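Local coordinates for protein poly-beta-1,6-N-acetyl-D-glucosamine N-deacetylase (Aggregatibacter actinomycetemcomitans, PDB 4U10) that probably removes N-acetyl groups from the exopolysaccharide poly-beta-1,6-N-acetyl-D-glucosamine, using a metal-dependent polysaccharide deacetylase domain, at residues A[141-146]-A[204-209]; A[68-73]-A[94-99]. All coordinates share one frame; numbering follows the deposited sequence.

Contact 1: residues A[141-146]-A[204-209]. With ZN (zinc ion), chain C.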
loop_
_atom_site.group_PDB
_atom_site.type_symbol
_atom_site.label_atom_id
_atom_site.label_comp_id
_atom_site.label_asym_id
_atom_site.label_seq_id
_atom_site.Cartn_x
_atom_site.Cartn_y
_atom_site.Cartn_z
ATOM N N ILE A 141 4.560 -8.123 -3.517
ATOM C CA ILE A 141 3.939 -7.080 -4.371
ATOM C C ILE A 141 2.399 -7.092 -4.378
ATOM O O ILE A 141 1.781 -8.013 -4.818
ATOM C CB ILE A 141 4.475 -7.110 -5.800
ATOM C CG1 ILE A 141 5.975 -7.263 -5.786
ATOM C CG2 ILE A 141 4.136 -5.792 -6.499
ATOM C CD1 ILE A 141 6.716 -6.226 -4.916
ATOM N N ALA A 142 1.803 -6.041 -3.834
ATOM C CA ALA A 142 0.369 -5.851 -3.870
ATOM C C ALA A 142 -0.006 -4.782 -4.859
ATOM O O ALA A 142 0.808 -3.941 -5.236
ATOM C CB ALA A 142 -0.110 -5.454 -2.519
ATOM N N SER A 143 -1.270 -4.764 -5.232
ATOM C CA SER A 143 -1.788 -3.674 -6.047
ATOM C C SER A 143 -2.154 -2.488 -5.201
ATOM O O SER A 143 -2.575 -2.635 -4.010
ATOM C CB SER A 143 -3.038 -4.152 -6.775
ATOM O OG SER A 143 -3.600 -3.159 -7.577
ATOM N N HIS A 144 -2.104 -1.306 -5.855
ATOM C CA HIS A 144 -2.565 -0.035 -5.303
ATOM C C HIS A 144 -3.268 0.712 -6.443
ATOM O O HIS A 144 -3.255 1.951 -6.497
ATOM C CB HIS A 144 -1.358 0.760 -4.835
ATOM C CG HIS A 144 -1.622 1.827 -3.806
ATOM N ND1 HIS A 144 -2.510 1.694 -2.757
ATOM C CD2 HIS A 144 -0.937 2.967 -3.567
ATOM C CE1 HIS A 144 -2.416 2.741 -1.971
ATOM N NE2 HIS A 144 -1.450 3.518 -2.432
ATOM N N THR A 145 -3.999 -0.062 -7.250
ATOM C CA THR A 145 -4.737 0.315 -8.470
ATOM C C THR A 145 -3.748 0.537 -9.586
ATOM O O THR A 145 -2.574 0.558 -9.332
ATOM C CB THR A 145 -5.695 1.546 -8.324
ATOM O OG1 THR A 145 -4.906 2.728 -8.292
ATOM C CG2 THR A 145 -6.473 1.446 -7.002
ATOM N N ASP A 146 -4.250 0.513 -10.834
ATOM C CA ASP A 146 -3.462 0.853 -11.965
ATOM C C ASP A 146 -3.304 2.387 -12.078
ATOM O O ASP A 146 -2.210 2.938 -12.026
ATOM C CB ASP A 146 -4.028 0.240 -13.277
ATOM C CG ASP A 146 -2.939 0.133 -14.357
ATOM O OD1 ASP A 146 -1.774 -0.235 -14.011
ATOM O OD2 ASP A 146 -3.274 0.349 -15.533
ATOM N N ARG A 204 -2.250 -10.511 -4.731
ATOM C CA ARG A 204 -3.369 -11.089 -4.006
ATOM C C ARG A 204 -3.829 -10.201 -2.853
ATOM O O ARG A 204 -4.593 -10.610 -1.968
ATOM C CB ARG A 204 -2.992 -12.489 -3.523
ATOM C CG ARG A 204 -1.679 -12.543 -2.839
ATOM C CD ARG A 204 -1.255 -13.986 -2.461
ATOM N NE ARG A 204 0.035 -13.896 -1.777
ATOM C CZ ARG A 204 0.745 -14.920 -1.345
ATOM N NH1 ARG A 204 0.295 -16.152 -1.543
ATOM N NH2 ARG A 204 1.899 -14.690 -0.708
ATOM N N ILE A 205 -3.428 -8.946 -2.903
ATOM C CA ILE A 205 -3.868 -7.944 -1.976
ATOM C C ILE A 205 -4.153 -6.700 -2.807
ATOM O O ILE A 205 -3.384 -6.345 -3.653
ATOM C CB ILE A 205 -2.759 -7.586 -0.946
ATOM C CG1 ILE A 205 -2.299 -8.784 -0.117
ATOM C CG2 ILE A 205 -3.124 -6.453 0.012
ATOM C CD1 ILE A 205 -0.916 -8.547 0.501
HETATM N N MSE A 206 -5.256 -6.046 -2.493
HETATM C CA MSE A 206 -5.500 -4.643 -2.929
HETATM C C MSE A 206 -5.268 -3.746 -1.775
HETATM O O MSE A 206 -5.901 -3.887 -0.697
HETATM C CB MSE A 206 -6.860 -4.527 -3.584
HETATM C CG MSE A 206 -7.382 -3.076 -3.705
HETATM SE SE MSE A 206 -6.216 -2.152 -4.995
HETATM C CE MSE A 206 -6.976 -2.838 -6.596
ATOM N N VAL A 207 -4.403 -2.743 -1.965
ATOM C CA VAL A 207 -4.287 -1.713 -0.972
ATOM C C VAL A 207 -4.967 -0.454 -1.441
ATOM O O VAL A 207 -4.612 0.105 -2.490
ATOM C CB VAL A 207 -2.801 -1.430 -0.623
ATOM C CG1 VAL A 207 -2.725 -0.409 0.503
ATOM C CG2 VAL A 207 -2.043 -2.717 -0.247
ATOM N N TRP A 208 -5.884 0.079 -0.629
ATOM C CA TRP A 208 -6.737 1.191 -1.117
ATOM C C TRP A 208 -5.965 2.474 -1.019
ATOM O O TRP A 208 -5.369 2.754 0.055
ATOM C CB TRP A 208 -7.986 1.304 -0.244
ATOM C CG TRP A 208 -8.803 0.048 -0.208
ATOM C CD1 TRP A 208 -9.126 -0.678 0.894
ATOM C CD2 TRP A 208 -9.437 -0.602 -1.324
ATOM N NE1 TRP A 208 -9.885 -1.750 0.521
ATOM C CE2 TRP A 208 -10.082 -1.735 -0.827
ATOM C CE3 TRP A 208 -9.479 -0.361 -2.710
ATOM C CZ2 TRP A 208 -10.766 -2.611 -1.648
ATOM C CZ3 TRP A 208 -10.146 -1.209 -3.489
ATOM C CH2 TRP A 208 -10.792 -2.327 -2.971
ATOM N N PRO A 209 -5.939 3.280 -2.109
ATOM C CA PRO A 209 -5.429 4.651 -1.987
ATOM C C PRO A 209 -6.133 5.405 -0.878
ATOM O O PRO A 209 -7.377 5.398 -0.812
ATOM C CB PRO A 209 -5.829 5.264 -3.367
ATOM C CG PRO A 209 -5.595 4.106 -4.291
ATOM C CD PRO A 209 -6.327 3.019 -3.509
HETATM ZN ZN ZN C . -1.098 5.518 -1.911
HETATM O O HOH W 1 0.103 -9.475 -3.270
HETATM O O HOH W 2 -2.007 5.569 -0.269
#
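The imidazole of H144 has CG of P209 over one face, displaced toward the rim, while the backbone carbonyl of V207 and a zinc-bound water lie at its edge. CG of selenomethionine M206 lies 3.3 Å above one face of the W208 indole, toward its rim, and the ring of F213 stacks with the indole. With CG anti to the backbone N (chi1 -158°), the H144 ring reaches strand 205-207 and turns its two nitrogens to different partners. ND1 donates to V207 O at 2.6 Å; the carbonyl lies near the ring plane, but the donor sits well above the carbonyl plane. NE2 binds the zinc ion at 2.1 Å. D75, H144 and H149 form the Asp-His-His metal triad of the polysaccharide deacetylase (NodB) family, with a water as fourth ligand.

Behind the histidine the backbones are bridged once, at S143 and M206. S143 N donates to I205 O, and V207 N returns a straight bond of 2.7 Å to S143 O. OG of S143 accepts from T145 N in an ST turn and pairs with S191 OG. A142 CB rests against I205 CB at 3.7 Å, and T145 CG2 meets the P209 ring tip to tip.

With ND1 donating to a backbone carbonyl, NE2 offers its lone pair to the metal; V207 O is a second-shell group that, together with the metal bond, helps set the ring's rotation and probably makes NE2 a stronger ligand.

Contact 2: residues A[68-73]-A[94-99]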
loop_
_atom_site.group_PDB
_atom_site.type_symbol
_atom_site.label_atom_id
_atom_site.label_comp_id
_atom_site.label_asym_id
_atom_site.label_seq_id
_atom_site.Cartn_x
_atom_site.Cartn_y
_atom_site.Cartn_z
ATOM N N ALA A 68 2.192 -11.139 16.115
ATOM C CA ALA A 68 2.559 -11.061 14.685
ATOM C C ALA A 68 2.236 -9.662 14.166
ATOM O O ALA A 68 1.243 -9.058 14.558
ATOM C CB ALA A 68 1.808 -12.127 13.885
ATOM N N VAL A 69 3.089 -9.138 13.292
ATOM C CA VAL A 69 2.905 -7.823 12.730
ATOM C C VAL A 69 3.370 -7.889 11.276
ATOM O O VAL A 69 4.376 -8.521 10.967
ATOM C CB VAL A 69 3.796 -6.810 13.459
ATOM C CG1 VAL A 69 3.752 -5.460 12.763
ATOM C CG2 VAL A 69 3.385 -6.720 14.923
ATOM N N VAL A 70 2.623 -7.235 10.390
ATOM C CA VAL A 70 2.965 -7.113 8.976
ATOM C C VAL A 70 3.351 -5.637 8.719
ATOM O O VAL A 70 2.676 -4.689 9.177
ATOM C CB VAL A 70 1.803 -7.507 8.045
ATOM C CG1 VAL A 70 2.174 -7.351 6.533
ATOM C CG2 VAL A 70 1.401 -8.947 8.260
ATOM N N LEU A 71 4.394 -5.437 7.930
ATOM C CA LEU A 71 4.828 -4.092 7.544
ATOM C C LEU A 71 4.387 -3.844 6.112
ATOM O O LEU A 71 4.578 -4.701 5.315
ATOM C CB LEU A 71 6.360 -4.007 7.562
ATOM C CG LEU A 71 7.070 -4.274 8.877
ATOM C CD1 LEU A 71 8.593 -4.211 8.718
ATOM C CD2 LEU A 71 6.610 -3.335 9.961
ATOM N N SER A 72 3.867 -2.642 5.788
ATOM C CA SER A 72 3.366 -2.319 4.457
ATOM C C SER A 72 3.793 -0.913 3.991
ATOM O O SER A 72 3.848 0.015 4.814
ATOM C CB SER A 72 1.850 -2.490 4.379
ATOM O OG SER A 72 1.125 -1.614 5.238
ATOM N N PHE A 73 4.162 -0.801 2.698
ATOM C CA PHE A 73 4.685 0.435 2.154
ATOM C C PHE A 73 3.930 0.730 0.884
ATOM O O PHE A 73 3.764 -0.152 0.022
ATOM C CB PHE A 73 6.176 0.369 1.871
ATOM C CG PHE A 73 6.996 0.097 3.092
ATOM C CD1 PHE A 73 7.202 -1.216 3.543
ATOM C CD2 PHE A 73 7.601 1.140 3.789
ATOM C CE1 PHE A 73 7.930 -1.439 4.713
ATOM C CE2 PHE A 73 8.326 0.904 4.925
ATOM C CZ PHE A 73 8.476 -0.386 5.402
ATOM N N PRO A 94 10.372 -8.942 6.476
ATOM C CA PRO A 94 9.605 -8.884 5.247
ATOM C C PRO A 94 8.559 -7.763 5.305
ATOM O O PRO A 94 8.249 -7.210 6.397
ATOM C CB PRO A 94 8.898 -10.224 5.206
ATOM C CG PRO A 94 8.787 -10.650 6.610
ATOM C CD PRO A 94 9.952 -10.052 7.338
ATOM N N ALA A 95 7.977 -7.498 4.156
ATOM C CA ALA A 95 7.019 -6.408 3.993
ATOM C C ALA A 95 6.177 -6.632 2.715
ATOM O O ALA A 95 6.531 -7.419 1.858
ATOM C CB ALA A 95 7.786 -5.118 3.887
ATOM N N VAL A 96 5.062 -5.914 2.659
ATOM C CA VAL A 96 4.200 -5.766 1.532
ATOM C C VAL A 96 4.467 -4.388 0.912
ATOM O O VAL A 96 4.546 -3.398 1.626
ATOM C CB VAL A 96 2.732 -5.867 1.967
ATOM C CG1 VAL A 96 1.830 -5.549 0.790
ATOM C CG2 VAL A 96 2.435 -7.252 2.496
ATOM N N PHE A 97 4.618 -4.339 -0.396
ATOM C CA PHE A 97 4.871 -3.087 -1.123
ATOM C C PHE A 97 3.732 -2.958 -2.160
ATOM O O PHE A 97 3.459 -3.920 -2.899
ATOM C CB PHE A 97 6.209 -3.210 -1.830
ATOM C CG PHE A 97 6.613 -2.026 -2.687
ATOM C CD1 PHE A 97 6.515 -0.732 -2.225
ATOM C CD2 PHE A 97 7.201 -2.231 -3.950
ATOM C CE1 PHE A 97 6.951 0.323 -3.029
ATOM C CE2 PHE A 97 7.691 -1.156 -4.716
ATOM C CZ PHE A 97 7.513 0.101 -4.262
ATOM N N ALA A 98 3.098 -1.779 -2.223
ATOM C CA ALA A 98 1.993 -1.526 -3.113
ATOM C C ALA A 98 2.218 -0.328 -4.059
ATOM O O ALA A 98 1.749 0.820 -3.843
ATOM C CB ALA A 98 0.721 -1.385 -2.318
ATOM N N PRO A 99 2.956 -0.609 -5.149
ATOM C CA PRO A 99 3.157 0.455 -6.117
ATOM C C PRO A 99 1.944 0.695 -7.041
ATOM O O PRO A 99 1.256 -0.231 -7.453
ATOM C CB PRO A 99 4.385 -0.061 -6.890
ATOM C CG PRO A 99 4.078 -1.575 -6.980
ATOM C CD PRO A 99 3.557 -1.879 -5.578
HETATM O O HOH W 3 5.718 -7.701 6.852
#
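L71 to F73 and A95 to A98 form a parallel beta pairing inside the main sheet of the deacetylase domain, where strand 68-75 lies beside strand 95-99, with S72 level with V96 and F73 with F97. The short segments run 25° apart in direction, their axes approaching to 4.6 Å. Three backbone bonds alternate across the gap: V96 N to L71 O at 3.0 Å, F73 N to V96 O at 2.8 Å, and A98 N to F73 O at 2.9 Å. The same carbonyls also receive CA-H contacts from A95, S72 and F97.

Where the strands splay apart at the start of the pairing, a water takes over, accepting from L71 N and donating to P94 O. Between strands 68-75 and 95-99 the chain passes through helix 79-91, making a beta-alpha-beta unit, and that helix covers the face carrying F73 and F97. F73 has CG anti to its carbonyl carbon (chi1 -61°), which swings the ring back toward the start of strand 95-99; CB of A95 meets its edge in the ring plane, 3.8 Å from CE1. M80 and I84 of the helix also touch this ring. The F97 ring carries CD of P99 over one face, and M80 touches it as well.

S72 and V96 point to the other side of the sheet. There V96 CG2 touches V70 CG1 at 4.0 Å, the two side chains crossing at a slant, while S72 OG is hydrogen-bonded to the carbonyl of L7 on strand 3-13 and to R247.

In the fold
Both segments of contact 2 precede those of contact 1, and all four belong to the polysaccharide deacetylase domain; the contact centres lie about 12 Å apart. Strand 95-99 pairs with strand 139-141, whose end leads straight into the 141-146 segment, so the two contacts abut: A142 N probably bonds to F97 O, and A98 packs against both H144 and V207. Contact 1 joins the segment just after strand 139-141 to strand 205-207, which itself pairs with strand 228-230. Just beyond contact 2, D74 and D75 bind different zinc ions, D75 the one held by H144; the contacts are consistent with setting the end of strand 68-75 beside the 141-146 loop.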